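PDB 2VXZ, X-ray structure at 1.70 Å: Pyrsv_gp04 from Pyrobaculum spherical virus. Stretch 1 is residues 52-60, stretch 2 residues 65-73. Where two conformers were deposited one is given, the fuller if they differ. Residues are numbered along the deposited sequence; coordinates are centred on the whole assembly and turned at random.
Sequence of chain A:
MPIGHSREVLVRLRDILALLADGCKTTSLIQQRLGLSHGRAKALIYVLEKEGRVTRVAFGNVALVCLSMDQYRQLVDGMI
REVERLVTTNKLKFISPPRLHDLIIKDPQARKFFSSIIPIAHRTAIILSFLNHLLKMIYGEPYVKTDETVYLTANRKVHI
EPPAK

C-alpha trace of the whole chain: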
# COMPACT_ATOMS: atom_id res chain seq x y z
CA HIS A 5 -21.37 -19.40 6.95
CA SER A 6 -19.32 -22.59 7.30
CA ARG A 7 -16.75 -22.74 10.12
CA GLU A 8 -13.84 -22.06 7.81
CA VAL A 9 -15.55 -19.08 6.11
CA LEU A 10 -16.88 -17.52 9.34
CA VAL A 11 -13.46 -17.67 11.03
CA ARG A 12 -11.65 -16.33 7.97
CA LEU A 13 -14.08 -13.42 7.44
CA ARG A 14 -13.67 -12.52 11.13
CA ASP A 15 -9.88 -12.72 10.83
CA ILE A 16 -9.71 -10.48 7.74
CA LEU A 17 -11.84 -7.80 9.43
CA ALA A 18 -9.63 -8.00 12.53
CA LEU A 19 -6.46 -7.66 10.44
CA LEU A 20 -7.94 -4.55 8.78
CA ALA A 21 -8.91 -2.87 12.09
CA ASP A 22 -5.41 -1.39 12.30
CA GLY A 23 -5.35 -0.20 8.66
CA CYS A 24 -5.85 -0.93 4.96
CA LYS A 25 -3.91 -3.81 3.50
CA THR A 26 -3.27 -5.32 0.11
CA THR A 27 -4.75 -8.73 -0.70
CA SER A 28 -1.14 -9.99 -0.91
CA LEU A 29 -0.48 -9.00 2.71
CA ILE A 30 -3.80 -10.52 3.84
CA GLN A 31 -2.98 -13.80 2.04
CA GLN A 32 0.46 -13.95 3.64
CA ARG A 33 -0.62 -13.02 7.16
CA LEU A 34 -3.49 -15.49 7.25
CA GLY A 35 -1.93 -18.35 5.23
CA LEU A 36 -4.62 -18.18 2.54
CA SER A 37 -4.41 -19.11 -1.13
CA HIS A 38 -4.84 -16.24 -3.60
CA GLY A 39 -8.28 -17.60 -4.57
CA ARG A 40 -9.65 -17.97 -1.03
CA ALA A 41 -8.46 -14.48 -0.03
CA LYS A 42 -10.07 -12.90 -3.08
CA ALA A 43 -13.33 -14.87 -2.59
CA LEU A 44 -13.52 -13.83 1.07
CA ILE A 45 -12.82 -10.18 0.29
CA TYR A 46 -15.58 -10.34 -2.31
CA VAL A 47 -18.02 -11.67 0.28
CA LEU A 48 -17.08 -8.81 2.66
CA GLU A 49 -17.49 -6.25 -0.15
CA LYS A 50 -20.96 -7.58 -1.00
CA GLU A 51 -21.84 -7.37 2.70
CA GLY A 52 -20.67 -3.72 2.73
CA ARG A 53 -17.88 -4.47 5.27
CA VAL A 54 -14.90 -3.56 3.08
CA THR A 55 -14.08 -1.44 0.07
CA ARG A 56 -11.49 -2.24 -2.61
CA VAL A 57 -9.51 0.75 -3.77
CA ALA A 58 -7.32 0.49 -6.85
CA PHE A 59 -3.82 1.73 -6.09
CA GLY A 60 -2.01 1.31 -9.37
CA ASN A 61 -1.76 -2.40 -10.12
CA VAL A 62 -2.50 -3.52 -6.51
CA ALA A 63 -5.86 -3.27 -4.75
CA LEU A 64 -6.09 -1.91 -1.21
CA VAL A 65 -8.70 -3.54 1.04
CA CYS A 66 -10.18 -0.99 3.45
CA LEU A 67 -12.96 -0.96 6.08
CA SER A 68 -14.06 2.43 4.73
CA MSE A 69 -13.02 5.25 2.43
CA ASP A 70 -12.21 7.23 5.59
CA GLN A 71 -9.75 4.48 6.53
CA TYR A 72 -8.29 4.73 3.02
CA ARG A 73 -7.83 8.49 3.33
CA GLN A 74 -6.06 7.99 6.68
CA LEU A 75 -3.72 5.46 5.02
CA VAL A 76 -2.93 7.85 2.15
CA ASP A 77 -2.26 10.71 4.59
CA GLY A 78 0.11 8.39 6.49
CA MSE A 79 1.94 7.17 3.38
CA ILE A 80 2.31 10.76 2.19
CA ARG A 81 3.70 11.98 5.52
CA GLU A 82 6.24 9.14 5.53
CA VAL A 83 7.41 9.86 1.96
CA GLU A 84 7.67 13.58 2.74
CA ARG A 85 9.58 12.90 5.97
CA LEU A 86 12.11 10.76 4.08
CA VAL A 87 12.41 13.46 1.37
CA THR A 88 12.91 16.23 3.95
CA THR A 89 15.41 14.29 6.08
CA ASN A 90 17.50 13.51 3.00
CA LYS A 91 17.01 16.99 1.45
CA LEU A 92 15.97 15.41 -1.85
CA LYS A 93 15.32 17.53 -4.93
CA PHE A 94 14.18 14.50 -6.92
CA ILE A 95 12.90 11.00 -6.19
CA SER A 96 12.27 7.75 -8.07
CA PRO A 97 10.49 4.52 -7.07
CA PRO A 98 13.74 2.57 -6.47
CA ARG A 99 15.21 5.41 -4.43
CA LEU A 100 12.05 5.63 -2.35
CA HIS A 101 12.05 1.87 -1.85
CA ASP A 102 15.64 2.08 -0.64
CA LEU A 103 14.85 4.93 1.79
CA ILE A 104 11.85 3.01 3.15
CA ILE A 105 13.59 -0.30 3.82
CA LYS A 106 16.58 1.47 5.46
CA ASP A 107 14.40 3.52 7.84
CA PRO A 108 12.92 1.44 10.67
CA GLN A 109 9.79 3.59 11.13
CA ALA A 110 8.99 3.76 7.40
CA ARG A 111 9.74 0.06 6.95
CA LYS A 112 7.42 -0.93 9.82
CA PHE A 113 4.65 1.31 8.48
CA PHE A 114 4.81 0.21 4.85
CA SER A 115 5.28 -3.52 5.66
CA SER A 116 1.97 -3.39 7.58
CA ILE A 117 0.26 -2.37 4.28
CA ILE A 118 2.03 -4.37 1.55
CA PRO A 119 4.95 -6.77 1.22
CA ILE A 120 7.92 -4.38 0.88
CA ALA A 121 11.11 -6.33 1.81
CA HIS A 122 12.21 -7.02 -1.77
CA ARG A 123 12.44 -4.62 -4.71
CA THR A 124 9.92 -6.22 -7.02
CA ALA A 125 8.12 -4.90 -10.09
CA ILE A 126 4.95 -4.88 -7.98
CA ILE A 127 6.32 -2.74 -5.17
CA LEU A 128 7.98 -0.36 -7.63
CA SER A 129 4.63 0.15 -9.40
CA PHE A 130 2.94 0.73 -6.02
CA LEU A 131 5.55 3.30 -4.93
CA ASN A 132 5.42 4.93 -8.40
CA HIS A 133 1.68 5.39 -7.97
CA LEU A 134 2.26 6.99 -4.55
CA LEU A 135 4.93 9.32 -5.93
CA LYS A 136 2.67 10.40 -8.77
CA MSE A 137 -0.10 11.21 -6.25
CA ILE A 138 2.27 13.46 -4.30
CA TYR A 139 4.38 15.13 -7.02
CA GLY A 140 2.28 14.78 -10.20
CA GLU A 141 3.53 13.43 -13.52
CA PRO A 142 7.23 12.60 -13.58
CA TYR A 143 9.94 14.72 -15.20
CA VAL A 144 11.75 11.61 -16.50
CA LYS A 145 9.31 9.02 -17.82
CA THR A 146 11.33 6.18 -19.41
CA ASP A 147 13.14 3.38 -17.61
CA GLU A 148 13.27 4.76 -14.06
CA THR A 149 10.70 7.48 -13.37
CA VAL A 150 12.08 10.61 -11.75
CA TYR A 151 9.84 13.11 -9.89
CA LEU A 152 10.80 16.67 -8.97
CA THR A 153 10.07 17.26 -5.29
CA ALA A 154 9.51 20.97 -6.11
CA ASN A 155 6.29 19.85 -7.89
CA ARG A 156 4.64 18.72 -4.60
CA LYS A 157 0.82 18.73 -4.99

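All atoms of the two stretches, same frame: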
# COMPACT_ATOMS: atom_id res chain seq x y z
N GLY A 52 -20.91 -5.12 2.40
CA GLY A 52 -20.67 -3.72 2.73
C GLY A 52 -19.59 -3.48 3.79
O GLY A 52 -19.40 -2.34 4.23
N ARG A 53 -18.86 -4.53 4.16
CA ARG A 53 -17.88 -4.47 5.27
C ARG A 53 -16.49 -3.99 4.86
O ARG A 53 -15.72 -3.53 5.71
CB ARG A 53 -17.72 -5.84 5.93
CG ARG A 53 -18.99 -6.43 6.53
CD ARG A 53 -19.61 -5.55 7.62
NE ARG A 53 -18.72 -5.29 8.76
CZ ARG A 53 -18.69 -6.00 9.90
NH1 ARG A 53 -19.47 -7.06 10.08
NH2 ARG A 53 -17.86 -5.65 10.88
N VAL A 54 -16.15 -4.11 3.59
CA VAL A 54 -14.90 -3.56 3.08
C VAL A 54 -15.13 -2.87 1.76
O VAL A 54 -16.17 -3.06 1.11
CB VAL A 54 -13.81 -4.64 2.88
CG1 VAL A 54 -13.54 -5.40 4.17
CG2 VAL A 54 -14.20 -5.60 1.74
N THR A 55 -14.14 -2.07 1.37
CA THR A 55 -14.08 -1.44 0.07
C THR A 55 -12.74 -1.79 -0.57
O THR A 55 -11.73 -1.82 0.12
CB THR A 55 -14.15 0.11 0.18
OG1 THR A 55 -15.22 0.50 1.05
CG2 THR A 55 -14.35 0.73 -1.19
N ARG A 56 -12.74 -2.03 -1.87
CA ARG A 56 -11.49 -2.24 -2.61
C ARG A 56 -11.16 -0.97 -3.35
O ARG A 56 -11.96 -0.49 -4.13
CB ARG A 56 -11.63 -3.38 -3.61
CG ARG A 56 -11.81 -4.74 -2.98
CD ARG A 56 -11.98 -5.81 -4.05
NE ARG A 56 -10.70 -6.21 -4.63
CZ ARG A 56 -10.30 -5.97 -5.88
NH1 ARG A 56 -11.06 -5.32 -6.74
NH2 ARG A 56 -9.10 -6.40 -6.26
N VAL A 57 -9.97 -0.44 -3.11
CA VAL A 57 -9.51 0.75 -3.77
C VAL A 57 -8.30 0.42 -4.63
O VAL A 57 -7.30 -0.11 -4.14
CB VAL A 57 -9.15 1.85 -2.76
CG1 VAL A 57 -8.67 3.10 -3.47
CG2 VAL A 57 -10.36 2.15 -1.90
N ALA A 58 -8.41 0.70 -5.93
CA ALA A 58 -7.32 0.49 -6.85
C ALA A 58 -6.19 1.45 -6.52
O ALA A 58 -6.42 2.64 -6.33
CB ALA A 58 -7.78 0.69 -8.29
N PHE A 59 -4.99 0.92 -6.40
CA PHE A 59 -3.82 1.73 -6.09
C PHE A 59 -2.72 1.30 -7.04
O PHE A 59 -1.79 0.57 -6.68
CB PHE A 59 -3.41 1.56 -4.63
CG PHE A 59 -2.50 2.64 -4.13
CD1 PHE A 59 -3.02 3.77 -3.50
CD2 PHE A 59 -1.12 2.53 -4.28
CE1 PHE A 59 -2.19 4.76 -3.03
CE2 PHE A 59 -0.28 3.52 -3.81
CZ PHE A 59 -0.81 4.64 -3.19
N GLY A 60 -2.85 1.77 -8.28
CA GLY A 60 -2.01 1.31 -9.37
C GLY A 60 -2.44 -0.08 -9.76
O GLY A 60 -3.62 -0.32 -10.01
N VAL A 65 -7.46 -3.14 0.35
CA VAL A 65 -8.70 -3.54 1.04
C VAL A 65 -8.84 -2.69 2.29
O VAL A 65 -7.93 -2.67 3.12
CB VAL A 65 -8.68 -5.03 1.40
CG1 VAL A 65 -10.00 -5.46 2.06
CG2 VAL A 65 -8.39 -5.84 0.17
N CYS A 66 -9.97 -1.98 2.40
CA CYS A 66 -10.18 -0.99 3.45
C CYS A 66 -11.55 -1.20 4.10
O CYS A 66 -12.51 -1.59 3.42
CB CYS A 66 -10.11 0.42 2.84
SG CYS A 66 -8.91 0.66 1.48
N LEU A 67 -11.67 -0.90 5.39
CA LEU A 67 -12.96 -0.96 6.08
C LEU A 67 -13.89 0.19 5.66
O LEU A 67 -15.10 0.09 5.78
CB LEU A 67 -12.79 -0.89 7.60
CG LEU A 67 -12.00 -2.01 8.28
CD1 LEU A 67 -11.89 -1.72 9.77
CD2 LEU A 67 -12.64 -3.38 8.01
N SER A 68 -13.30 1.27 5.17
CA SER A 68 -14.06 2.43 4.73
C SER A 68 -13.17 3.33 3.90
O SER A 68 -11.94 3.20 3.92
CB SER A 68 -14.56 3.22 5.94
OG SER A 68 -13.48 3.80 6.65
N MSE A 69 -13.79 4.26 3.17
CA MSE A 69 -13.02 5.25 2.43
C MSE A 69 -12.34 6.22 3.38
O MSE A 69 -11.26 6.69 3.07
CB MSE A 69 -13.88 5.99 1.40
CG MSE A 69 -14.25 5.10 0.21
SE MSE A 69 -12.71 4.35 -0.72
CE MSE A 69 -12.05 5.98 -1.53
N ASP A 70 -12.92 6.49 4.55
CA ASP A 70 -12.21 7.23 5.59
C ASP A 70 -10.91 6.54 6.00
O ASP A 70 -9.90 7.20 6.20
CB ASP A 70 -13.06 7.41 6.84
CG ASP A 70 -14.00 8.58 6.74
OD1 ASP A 70 -14.11 9.21 5.66
OD2 ASP A 70 -14.63 8.89 7.77
N GLN A 71 -10.95 5.22 6.14
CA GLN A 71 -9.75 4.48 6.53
C GLN A 71 -8.70 4.59 5.42
O GLN A 71 -7.49 4.68 5.70
CB GLN A 71 -10.04 3.01 6.83
CG GLN A 71 -8.88 2.32 7.52
CD GLN A 71 -9.05 0.82 7.64
OE1 GLN A 71 -9.40 0.14 6.67
NE2 GLN A 71 -8.80 0.29 8.83
N TYR A 72 -9.17 4.55 4.17
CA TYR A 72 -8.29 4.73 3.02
C TYR A 72 -7.62 6.09 3.07
O TYR A 72 -6.42 6.18 2.90
CB TYR A 72 -9.03 4.56 1.68
CG TYR A 72 -8.19 4.93 0.48
CD1 TYR A 72 -7.16 4.10 0.05
CD2 TYR A 72 -8.39 6.13 -0.20
CE1 TYR A 72 -6.38 4.43 -1.05
CE2 TYR A 72 -7.60 6.48 -1.30
CZ TYR A 72 -6.59 5.61 -1.72
OH TYR A 72 -5.78 5.91 -2.79
N ARG A 73 -8.40 7.15 3.29
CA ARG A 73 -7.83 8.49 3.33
C ARG A 73 -6.80 8.65 4.45
O ARG A 73 -5.79 9.32 4.25
CB ARG A 73 -8.93 9.55 3.46
CG ARG A 73 -9.78 9.64 2.21
CD ARG A 73 -10.89 10.66 2.34
NE ARG A 73 -11.94 10.41 1.35
CZ ARG A 73 -13.10 9.79 1.57
NH1 ARG A 73 -13.46 9.38 2.79
NH2 ARG A 73 -13.93 9.62 0.56
O HOH W 1 -18.06 -0.79 6.09

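Val 57 serves three partners at once: its CG1 methyl lies over a face of the Tyr 72 ring, 3.8 Å from the ring centroid and 20° off the normal, a CH-pi contact, while its CG2 methyl rests 3.4 Å from the selenium (SE) of Met 69, a selenomethionine, and 4.0 Å from SG of Cys 66. In its t rotamer, Val 57 touches both the paired strand, at Cys 66, and the helix, at Met 69 and Tyr 72.

The frame beneath is a short antiparallel pairing. Thr 55 and Cys 66 form a hydrogen-bonded pair in which Thr 55 N donates to Cys 66 O at 2.7 Å and Cys 66 N donates to Thr 55 O at 2.9 Å. Arg 56 and Val 65 follow as a non-hydrogen-bonded pair, where Val 65 CA makes a CA-H...O contact to Thr 55 O at 3.6 Å. Before the strand, Val 54 CB meets Val 65 CG1 at 4.0 Å, an apolar contact. Nearby, one water donates to both Gly 52 O (2.8 Å) and Leu 67 O (3.1 Å), linking the loops where direct pairing has ended.

Stretch 2 then turns from strand into helix, and its own side chains fix the turn. Ser 68 caps the helix, its OG accepting from Gln 71 N at 2.9 Å; Gln 71 OE1 in turn accepts from Leu 67 N at 2.8 Å. The helix runs at 39° to strand 55-59, with the axes 9.6 Å apart at closest approach, and side chains fill that gap. Met 69 points sideways from its CA, yet chi1 and chi2, both m, bring its selenium to Val 57 and within 4.0 Å of Thr 55 CG2. Tyr 72, one helical turn on, points toward the strand; its OH sits near the plane of the Phe 59 ring, 3.6 Å from Phe 59 CD1, an edge approach.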